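Packaging protein UL32 (Human herpesvirus 8 type M, PDB 6XF9) forms a zinc-binding pentameric ring required for herpesviral genome packaging and probably helps direct new capsids to nuclear replication compartments. Local coordinates at residues 139-142 and 143-146; 208-211 and 212-216; 352-355 and 356-360; 436-439 and 440-444. All coordinates share one frame; numbering follows the deposited sequence.

Contact 1: 139-142 and 143-146; sequences TTAA and EKIL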
loop_
_atom_site.group_PDB
_atom_site.type_symbol
_atom_site.label_atom_id
_atom_site.label_comp_id
_atom_site.label_asym_id
_atom_site.label_seq_id
_atom_site.Cartn_x
_atom_site.Cartn_y
_atom_site.Cartn_z
ATOM N N THR D 139 29.220 0.081 -32.617
ATOM C CA THR D 139 28.897 1.368 -33.219
ATOM C C THR D 139 27.475 1.729 -32.811
ATOM O O THR D 139 26.530 1.003 -33.136
ATOM C CB THR D 139 29.039 1.339 -34.734
ATOM O OG1 THR D 139 27.998 0.540 -35.267
ATOM C CG2 THR D 139 30.375 0.672 -35.105
ATOM N N THR D 140 27.327 2.829 -32.081
ATOM C CA THR D 140 26.045 3.257 -31.536
ATOM C C THR D 140 25.745 4.677 -32.000
ATOM O O THR D 140 26.649 5.515 -32.096
ATOM C CB THR D 140 26.047 3.203 -29.985
ATOM O OG1 THR D 140 26.974 4.172 -29.474
ATOM C CG2 THR D 140 26.441 1.804 -29.461
ATOM N N ALA D 141 24.469 4.939 -32.288
ATOM C CA ALA D 141 24.061 6.272 -32.698
ATOM C C ALA D 141 24.188 7.238 -31.526
ATOM O O ALA D 141 23.991 6.872 -30.366
ATOM C CB ALA D 141 22.627 6.255 -33.221
ATOM N N ALA D 142 24.516 8.492 -31.839
ATOM C CA ALA D 142 24.743 9.467 -30.782
ATOM C C ALA D 142 23.497 9.642 -29.926
ATOM O O ALA D 142 23.580 9.684 -28.694
ATOM C CB ALA D 142 25.188 10.795 -31.387
ATOM N N GLU D 143 22.327 9.690 -30.559
ATOM C CA GLU D 143 21.079 9.928 -29.841
ATOM C C GLU D 143 20.719 8.810 -28.870
ATOM O O GLU D 143 19.754 8.963 -28.121
ATOM C CB GLU D 143 19.944 10.146 -30.846
ATOM C CG GLU D 143 19.559 8.897 -31.622
ATOM C CD GLU D 143 20.330 8.759 -32.964
ATOM O OE1 GLU D 143 19.920 7.912 -33.801
ATOM O OE2 GLU D 143 21.344 9.488 -33.189
ATOM N N LYS D 144 21.420 7.701 -28.880
ATOM C CA LYS D 144 21.109 6.619 -27.974
ATOM C C LYS D 144 22.047 6.494 -26.810
ATOM O O LYS D 144 21.878 5.642 -25.967
ATOM C CB LYS D 144 21.188 5.311 -28.719
ATOM C CG LYS D 144 20.141 5.129 -29.768
ATOM C CD LYS D 144 20.348 3.799 -30.448
ATOM C CE LYS D 144 19.281 3.578 -31.505
ATOM N NZ LYS D 144 19.435 2.287 -32.241
ATOM N N ILE D 145 23.016 7.372 -26.732
ATOM C CA ILE D 145 24.061 7.219 -25.725
ATOM C C ILE D 145 23.503 7.445 -24.330
ATOM O O ILE D 145 23.794 6.668 -23.414
ATOM C CB ILE D 145 25.246 8.158 -25.998
ATOM C CG1 ILE D 145 26.153 7.610 -27.097
ATOM C CG2 ILE D 145 26.071 8.310 -24.728
ATOM C CD1 ILE D 145 26.773 6.247 -26.738
ATOM N N LEU D 146 22.724 8.516 -24.124
ATOM C CA LEU D 146 22.239 8.797 -22.771
ATOM C C LEU D 146 21.508 7.594 -22.178
ATOM O O LEU D 146 21.830 7.143 -21.072
ATOM C CB LEU D 146 21.338 10.037 -22.751
ATOM C CG LEU D 146 22.029 11.409 -22.603
ATOM C CD1 LEU D 146 21.017 12.510 -22.312
ATOM C CD2 LEU D 146 23.125 11.404 -21.553
#
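Ile145 and Thr140 meet where the chain leaves the loop after helix 124-133 and winds into helix 145-164. From CB outward, the Ile145 side chain first runs past a carbonyl: CB lies 3.5 Å from Ala142 O, and CG1 3.7 Å from the same oxygen. Its CD1 then reaches Thr140 OG1 at 3.4 Å, a methyl-on-hydroxyl contact in which the two side chains cross at roughly a right angle. The backbone angles of Ala142, Glu143 and Lys144 describe two overlapping type I turns, each closed by a bond to a carbonyl three residues back: Lys144 N to Ala141 O at 3.1 Å and Ile145 N to Ala142 O at 3.1 Å. Both donors stand well above the carbonyl planes, as expected of so tight a curl. The Glu143 side chain folds back over the turn: with CG set between N and C (chi1 69°) and a bend at chi2 (-92°), its carboxylate comes over the methyl of Ala141, OE1 lying 3.2 Å from Ala141 CB. A neighbouring subunit packs on the same residues, with its Asn325 on Thr140 and its Arg332 on Ile145, and its Leu456 on Leu146.

Contact 2: 208-211 and 212-216; sequences LARA and TFCGA
Thr212, Phe213 and Cys214 fold back onto Leu208, Ala209 and Arg210 in a local contact that forms the last turn of helix 207-213, with Cys214 the first residue to leave helical geometry. Leu208 O is gripped twice by one residue. Thr212 N reaches it at 3.1 Å, and Thr212 OG1 donates to it at 2.7 Å, the two arriving from opposite faces of the carbonyl plane. Having OG1 anti to its own carbonyl carbon (chi1 -55°) turns the threonine hydroxyl back along the helix to that oxygen. The same rotamer sets CG2 anti to the backbone N, and Thr212 CG2 lies 3.9 Å above the plane of the Phe213 ring, over its centre. The ring presents its edge to the preceding turn: CD2 is 3.1 Å from Ala209 O, which sits near the ring plane, and 4.2 Å from Ala209 CB. Phe81 of helix 71-83 and Leu397 of helix 391-402 pack on Phe213, and Phe80 on Ala209, so the apolar side of the turn lies against these two helices.

Cys214 N closes the end on Arg210 O at 3.0 Å, while Cys214 SG lies 3.9 Å from Arg210 CG, resting on the aliphatic base of that arginine; the guanidinium turns instead to a salt bridge with Glu207. Beyond the turn, Arg390 NH1 donates to both Ala211 O and Cys214 O. A cation at these terminal carbonyls probably offsets the partial negative charge of the helix end, while the threonine hydroxyl spends its proton on Leu208 O within the helix.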
loop_
_atom_site.group_PDB
_atom_site.type_symbol
_atom_site.label_atom_id
_atom_site.label_comp_id
_atom_site.label_asym_id
_atom_site.label_seq_id
_atom_site.Cartn_x
_atom_site.Cartn_y
_atom_site.Cartn_z
ATOM N N LEU D 208 29.028 -12.010 -44.296
ATOM C CA LEU D 208 30.488 -11.926 -44.375
ATOM C C LEU D 208 31.146 -12.890 -43.414
ATOM O O LEU D 208 32.179 -13.491 -43.744
ATOM C CB LEU D 208 31.000 -10.523 -44.056
ATOM C CG LEU D 208 30.894 -9.380 -45.035
ATOM C CD1 LEU D 208 31.175 -8.124 -44.302
ATOM C CD2 LEU D 208 32.010 -9.628 -45.999
ATOM N N ALA D 209 30.581 -13.039 -42.213
ATOM C CA ALA D 209 31.143 -13.990 -41.267
ATOM C C ALA D 209 30.846 -15.423 -41.695
ATOM O O ALA D 209 31.695 -16.306 -41.545
ATOM C CB ALA D 209 30.618 -13.709 -39.863
ATOM N N ARG D 210 29.668 -15.674 -42.261
ATOM C CA ARG D 210 29.372 -17.019 -42.736
ATOM C C ARG D 210 30.371 -17.449 -43.797
ATOM O O ARG D 210 30.918 -18.558 -43.746
ATOM C CB ARG D 210 27.965 -17.081 -43.306
ATOM C CG ARG D 210 27.411 -18.477 -43.350
ATOM C CD ARG D 210 26.212 -18.538 -44.270
ATOM N NE ARG D 210 26.583 -18.015 -45.577
ATOM C CZ ARG D 210 27.414 -18.631 -46.418
ATOM N NH1 ARG D 210 27.962 -19.794 -46.086
ATOM N NH2 ARG D 210 27.710 -18.077 -47.588
ATOM N N ALA D 211 30.607 -16.573 -44.780
ATOM C CA ALA D 211 31.564 -16.847 -45.842
ATOM C C ALA D 211 32.951 -17.109 -45.280
ATOM O O ALA D 211 33.643 -18.029 -45.728
ATOM C CB ALA D 211 31.599 -15.671 -46.813
ATOM N N THR D 212 33.349 -16.360 -44.254
ATOM C CA THR D 212 34.714 -16.464 -43.763
ATOM C C THR D 212 34.946 -17.683 -42.886
ATOM O O THR D 212 36.062 -18.208 -42.857
ATOM C CB THR D 212 35.085 -15.211 -42.986
ATOM O OG1 THR D 212 34.863 -14.078 -43.825
ATOM C CG2 THR D 212 36.536 -15.243 -42.595
ATOM N N PHE D 213 33.943 -18.156 -42.157
ATOM C CA PHE D 213 34.202 -19.138 -41.114
ATOM C C PHE D 213 33.486 -20.453 -41.304
ATOM O O PHE D 213 33.913 -21.454 -40.719
ATOM C CB PHE D 213 33.824 -18.575 -39.738
ATOM C CG PHE D 213 34.588 -17.336 -39.362
ATOM C CD1 PHE D 213 35.888 -17.423 -38.891
ATOM C CD2 PHE D 213 34.002 -16.092 -39.464
ATOM C CE1 PHE D 213 36.594 -16.285 -38.539
ATOM C CE2 PHE D 213 34.698 -14.951 -39.106
ATOM C CZ PHE D 213 35.994 -15.046 -38.646
ATOM N N CYS D 214 32.412 -20.480 -42.072
ATOM C CA CYS D 214 31.556 -21.645 -42.142
ATOM C C CYS D 214 31.938 -22.533 -43.326
ATOM O O CYS D 214 32.495 -22.076 -44.330
ATOM C CB CYS D 214 30.096 -21.196 -42.218
ATOM S SG CYS D 214 29.567 -20.307 -40.659
ATOM N N GLY D 215 31.594 -23.819 -43.198
ATOM C CA GLY D 215 31.884 -24.849 -44.183
ATOM C C GLY D 215 32.720 -25.943 -43.542
ATOM O O GLY D 215 33.682 -25.643 -42.816
ATOM N N ALA D 216 32.377 -27.214 -43.809
ATOM C CA ALA D 216 33.101 -28.321 -43.184
ATOM C C ALA D 216 34.559 -28.339 -43.598
ATOM O O ALA D 216 35.415 -28.839 -42.851
ATOM C CB ALA D 216 32.453 -29.661 -43.548
#

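Contact 3: 352-355 and 356-360; sequences RELI and RGCTP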
loop_
_atom_site.group_PDB
_atom_site.type_symbol
_atom_site.label_atom_id
_atom_site.label_comp_id
_atom_site.label_asym_id
_atom_site.label_seq_id
_atom_site.Cartn_x
_atom_site.Cartn_y
_atom_site.Cartn_z
ATOM N N ARG D 352 34.233 -34.200 -23.637
ATOM C CA ARG D 352 33.231 -35.195 -23.280
ATOM C C ARG D 352 33.354 -35.604 -21.820
ATOM O O ARG D 352 32.354 -35.674 -21.099
ATOM C CB ARG D 352 33.369 -36.373 -24.231
ATOM C CG ARG D 352 32.416 -37.504 -24.090
ATOM C CD ARG D 352 32.881 -38.505 -25.113
ATOM N NE ARG D 352 32.226 -39.795 -25.029
ATOM C CZ ARG D 352 31.857 -40.495 -26.097
ATOM N NH1 ARG D 352 31.271 -41.685 -25.957
ATOM N NH2 ARG D 352 32.056 -39.986 -27.312
ATOM N N GLU D 353 34.574 -35.872 -21.357
ATOM C CA GLU D 353 34.753 -36.285 -19.966
ATOM C C GLU D 353 34.482 -35.148 -18.986
ATOM O O GLU D 353 34.020 -35.401 -17.870
ATOM C CB GLU D 353 36.145 -36.881 -19.768
ATOM C CG GLU D 353 36.416 -37.349 -18.353
ATOM C CD GLU D 353 37.693 -38.149 -18.249
ATOM O OE1 GLU D 353 38.424 -38.213 -19.271
ATOM O OE2 GLU D 353 37.973 -38.687 -17.148
ATOM N N LEU D 354 34.791 -33.905 -19.356
ATOM C CA LEU D 354 34.496 -32.780 -18.471
ATOM C C LEU D 354 32.990 -32.640 -18.273
ATOM O O LEU D 354 32.512 -32.525 -17.138
ATOM C CB LEU D 354 35.102 -31.492 -19.028
ATOM C CG LEU D 354 35.199 -30.265 -18.124
ATOM C CD1 LEU D 354 36.189 -29.294 -18.740
ATOM C CD2 LEU D 354 33.842 -29.570 -17.915
ATOM N N ILE D 355 32.236 -32.600 -19.380
ATOM C CA ILE D 355 30.782 -32.468 -19.318
ATOM C C ILE D 355 30.181 -33.588 -18.477
ATOM O O ILE D 355 29.316 -33.355 -17.627
ATOM C CB ILE D 355 30.192 -32.426 -20.740
ATOM C CG1 ILE D 355 30.614 -31.131 -21.458
ATOM C CG2 ILE D 355 28.675 -32.571 -20.718
ATOM C CD1 ILE D 355 30.150 -31.051 -22.915
ATOM N N ARG D 356 30.631 -34.822 -18.701
ATOM C CA ARG D 356 30.102 -35.971 -17.965
ATOM C C ARG D 356 30.526 -35.988 -16.510
ATOM O O ARG D 356 29.913 -36.699 -15.709
ATOM C CB ARG D 356 30.526 -37.259 -18.651
ATOM C CG ARG D 356 29.948 -37.345 -20.045
ATOM C CD ARG D 356 30.255 -38.670 -20.673
ATOM N NE ARG D 356 29.740 -39.761 -19.855
ATOM C CZ ARG D 356 30.104 -41.028 -19.997
ATOM N NH1 ARG D 356 30.974 -41.357 -20.950
ATOM N NH2 ARG D 356 29.583 -41.967 -19.212
ATOM N N GLY D 357 31.602 -35.283 -16.163
ATOM C CA GLY D 357 32.008 -35.168 -14.773
ATOM C C GLY D 357 31.269 -34.100 -13.995
ATOM O O GLY D 357 31.274 -34.136 -12.760
ATOM N N CYS D 358 30.671 -33.128 -14.687
ATOM C CA CYS D 358 29.875 -32.114 -14.018
ATOM C C CYS D 358 28.722 -32.759 -13.267
ATOM O O CYS D 358 28.185 -33.792 -13.678
ATOM C CB CYS D 358 29.337 -31.095 -15.021
ATOM S SG CYS D 358 30.587 -29.970 -15.719
ATOM N N THR D 359 28.334 -32.129 -12.162
ATOM C CA THR D 359 27.193 -32.605 -11.406
ATOM C C THR D 359 25.904 -32.341 -12.185
ATOM O O THR D 359 25.851 -31.425 -13.011
ATOM C CB THR D 359 27.151 -31.912 -10.047
ATOM O OG1 THR D 359 26.636 -30.580 -10.193
ATOM C CG2 THR D 359 28.530 -31.826 -9.494
ATOM N N PRO D 360 24.845 -33.123 -11.936
ATOM C CA PRO D 360 23.567 -32.849 -12.622
ATOM C C PRO D 360 23.019 -31.475 -12.308
ATOM O O PRO D 360 22.235 -30.942 -13.095
ATOM C CB PRO D 360 22.634 -33.965 -12.126
ATOM C CG PRO D 360 23.548 -35.021 -11.538
ATOM C CD PRO D 360 24.738 -34.263 -11.009
#
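Arg356 N bonds to Arg352 O at 3.1 Å, the straightest of the backbone bonds that close the last turns of helix 349-357, with an N-H...O angle of 161°. At the end the pattern shifts from i+4 toward i+3. Gly357 N is split between Glu353 O, at 3.0 Å, and a weak bond to Leu354 O; the stronger bond of Cys358 N is to Ile355 O at 3.2 Å, that to Leu354 O being weak.

Apolar contact is made by Leu354 CD2 and Cys358 SG, 3.9 Å apart, and both side chains, with Ile355, face helix 297-304. That helix carries Cys299, and Cys296 stands just before it. The turn thus borders a three-cysteine, one-histidine zinc site; Cys358 is not a ligand, its side chain being about 9 Å from the metal. Thr359 caps helix 360-369, which supplies His366, through OG1 to Glu362 N.

Charged groups run along another flank. Arg356 CG, anti to its carbonyl carbon (chi1 -63°), lies 3.1 Å from Arg352 O. The stems touch, Arg352 CG to Arg356 CD at 4.2 Å, and Arg352 NE lies 4.5 Å from Arg356 NH1. Carbonyls probably ease this like-charge proximity: Arg356 donates to Pro340 O and Leu337 O, Arg352 weakly to Val346 O.

Contact 4: 436-439 and 440-444; sequences TTSL and DIIRE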
loop_
_atom_site.group_PDB
_atom_site.type_symbol
_atom_site.label_atom_id
_atom_site.label_comp_id
_atom_site.label_asym_id
_atom_site.label_seq_id
_atom_site.Cartn_x
_atom_site.Cartn_y
_atom_site.Cartn_z
ATOM N N THR D 436 12.819 -6.022 -1.147
ATOM C CA THR D 436 11.850 -5.471 -2.085
ATOM C C THR D 436 12.467 -5.276 -3.460
ATOM O O THR D 436 11.835 -5.591 -4.478
ATOM C CB THR D 436 11.281 -4.155 -1.577
ATOM O OG1 THR D 436 10.609 -4.384 -0.332
ATOM C CG2 THR D 436 10.272 -3.639 -2.599
ATOM N N THR D 437 13.699 -4.762 -3.514
ATOM C CA THR D 437 14.353 -4.626 -4.811
ATOM C C THR D 437 14.780 -5.971 -5.387
ATOM O O THR D 437 14.835 -6.120 -6.609
ATOM C CB THR D 437 15.554 -3.698 -4.707
ATOM O OG1 THR D 437 16.540 -4.327 -3.894
ATOM C CG2 THR D 437 15.161 -2.361 -4.081
ATOM N N SER D 438 15.039 -6.974 -4.544
ATOM C CA SER D 438 15.383 -8.302 -5.058
ATOM C C SER D 438 14.208 -8.938 -5.789
ATOM O O SER D 438 14.354 -9.447 -6.905
ATOM C CB SER D 438 15.840 -9.196 -3.916
ATOM O OG SER D 438 16.118 -10.487 -4.402
ATOM N N LEU D 439 13.022 -8.875 -5.201
ATOM C CA LEU D 439 11.852 -9.493 -5.808
ATOM C C LEU D 439 11.328 -8.669 -6.977
ATOM O O LEU D 439 10.598 -9.189 -7.826
ATOM C CB LEU D 439 10.760 -9.674 -4.744
ATOM C CG LEU D 439 11.176 -10.454 -3.487
ATOM C CD1 LEU D 439 10.001 -10.540 -2.527
ATOM C CD2 LEU D 439 11.728 -11.826 -3.842
ATOM N N ASP D 440 11.727 -7.401 -7.045
ATOM C CA ASP D 440 11.421 -6.549 -8.189
ATOM C C ASP D 440 12.225 -6.951 -9.420
ATOM O O ASP D 440 11.706 -6.962 -10.544
ATOM C CB ASP D 440 11.698 -5.101 -7.798
ATOM C CG ASP D 440 10.459 -4.407 -7.271
ATOM O OD1 ASP D 440 9.381 -4.646 -7.881
ATOM O OD2 ASP D 440 10.546 -3.671 -6.251
ATOM N N ILE D 441 13.513 -7.220 -9.229
ATOM C CA ILE D 441 14.346 -7.720 -10.312
ATOM C C ILE D 441 13.789 -9.037 -10.843
ATOM O O ILE D 441 13.580 -9.211 -12.051
ATOM C CB ILE D 441 15.792 -7.866 -9.816
ATOM C CG1 ILE D 441 16.351 -6.491 -9.457
ATOM C CG2 ILE D 441 16.632 -8.520 -10.859
ATOM C CD1 ILE D 441 17.699 -6.511 -8.754
ATOM N N ILE D 442 13.481 -9.964 -9.938
ATOM C CA ILE D 442 12.999 -11.285 -10.334
ATOM C C ILE D 442 11.726 -11.186 -11.166
ATOM O O ILE D 442 11.550 -11.931 -12.136
ATOM C CB ILE D 442 12.802 -12.167 -9.088
ATOM C CG1 ILE D 442 14.160 -12.612 -8.566
ATOM C CG2 ILE D 442 11.916 -13.341 -9.421
ATOM C CD1 ILE D 442 14.120 -13.265 -7.220
ATOM N N ARG D 443 10.796 -10.306 -10.792
ATOM C CA ARG D 443 9.552 -10.222 -11.563
ATOM C C ARG D 443 9.780 -9.549 -12.915
ATOM O O ARG D 443 9.175 -9.949 -13.917
ATOM C CB ARG D 443 8.426 -9.588 -10.724
ATOM C CG ARG D 443 8.040 -8.140 -10.922
ATOM C CD ARG D 443 6.741 -7.798 -10.124
ATOM N NE ARG D 443 6.825 -8.156 -8.698
ATOM C CZ ARG D 443 6.134 -9.143 -8.119
ATOM N NH1 ARG D 443 5.297 -9.894 -8.838
ATOM N NH2 ARG D 443 6.285 -9.393 -6.816
ATOM N N GLU D 444 10.610 -8.506 -12.979
ATOM C CA GLU D 444 10.903 -7.914 -14.291
ATOM C C GLU D 444 11.712 -8.871 -15.167
ATOM O O GLU D 444 11.529 -8.917 -16.385
ATOM C CB GLU D 444 11.639 -6.584 -14.128
ATOM C CG GLU D 444 11.910 -5.846 -15.431
ATOM C CD GLU D 444 10.649 -5.475 -16.208
ATOM O OE1 GLU D 444 9.573 -5.376 -15.582
ATOM O OE2 GLU D 444 10.739 -5.242 -17.444
#
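Ile441 and Ile442 press their branches against the carbonyls of Thr437 and Ser438, and these two residues make the tight part of this stretch inside helix 435-451. Ile441 CG1 comes within 3.2 Å of Thr437 O, the same oxygen that takes the backbone bond from Ile441 N. Ile442 does likewise, less closely, with CG1 at 3.6 Å from Ser438 O; its CD1 reaches Leu439 CD2 at 4.4 Å, a light apolar touch. In both isoleucines CG1 stands anti to the carbonyl carbon (chi1 -64° and -75°), which lays it along the preceding turn. Bonds of the i to i+4 kind run beneath, from Asp440 N through Arg443 N; the first is the most bent, and the one from Ile442 N to Ser438 O is nearly straight at 165°.

The flank nearer solvent is looser. Asp440 and Thr436 point the same way, side by side, and Asp440 OD2 lies 3.7 Å from Thr436 CG2. Asp440 OD2 is also 2.9 Å from Thr436 O, acceptor beside acceptor and not hydrogen-bonded, a pairing that is probably unfavourable if the carboxylate is charged. Arg443, exposed, adds to its backbone bond to Leu439 O a contact of its CB, 3.6 Å from Leu439 O.

The buried side faces helix 416-430: Leu424 and Leu428 of that helix pack on Ile441, and Leu428 also on Ser438. Loops come in around it, with Phe173 against Asp440 and His458 against Ile442, while Thr175 of a neighbouring subunit meets Leu439 and Ile442, so the helix takes part in both the fold of its own chain and the contact between chains.

Overall arrangement
All four contacts are local, each on a different helix, and no two touch: contacts 1 and 2 come nearest, their closest atoms about 13 Å apart. Contact 1 is a surface element at a helix start, with the backbone carbonyls of Ala141 and Ala142 bonded to the N-H three residues later. Contacts 2, 3 and 4 are partly buried. Contacts 2 and 3 are helix ends: a threonine hydroxyl and an outside arginine serve the former, a following N-cap the latter. Contact 4 alone lies inside a long helix. Contacts 1 and 4 also face other subunits, while contacts 2 and 3 touch none. Contacts 1 and 3 lie on opposite sides of the chain's centre, as do 2 and 4.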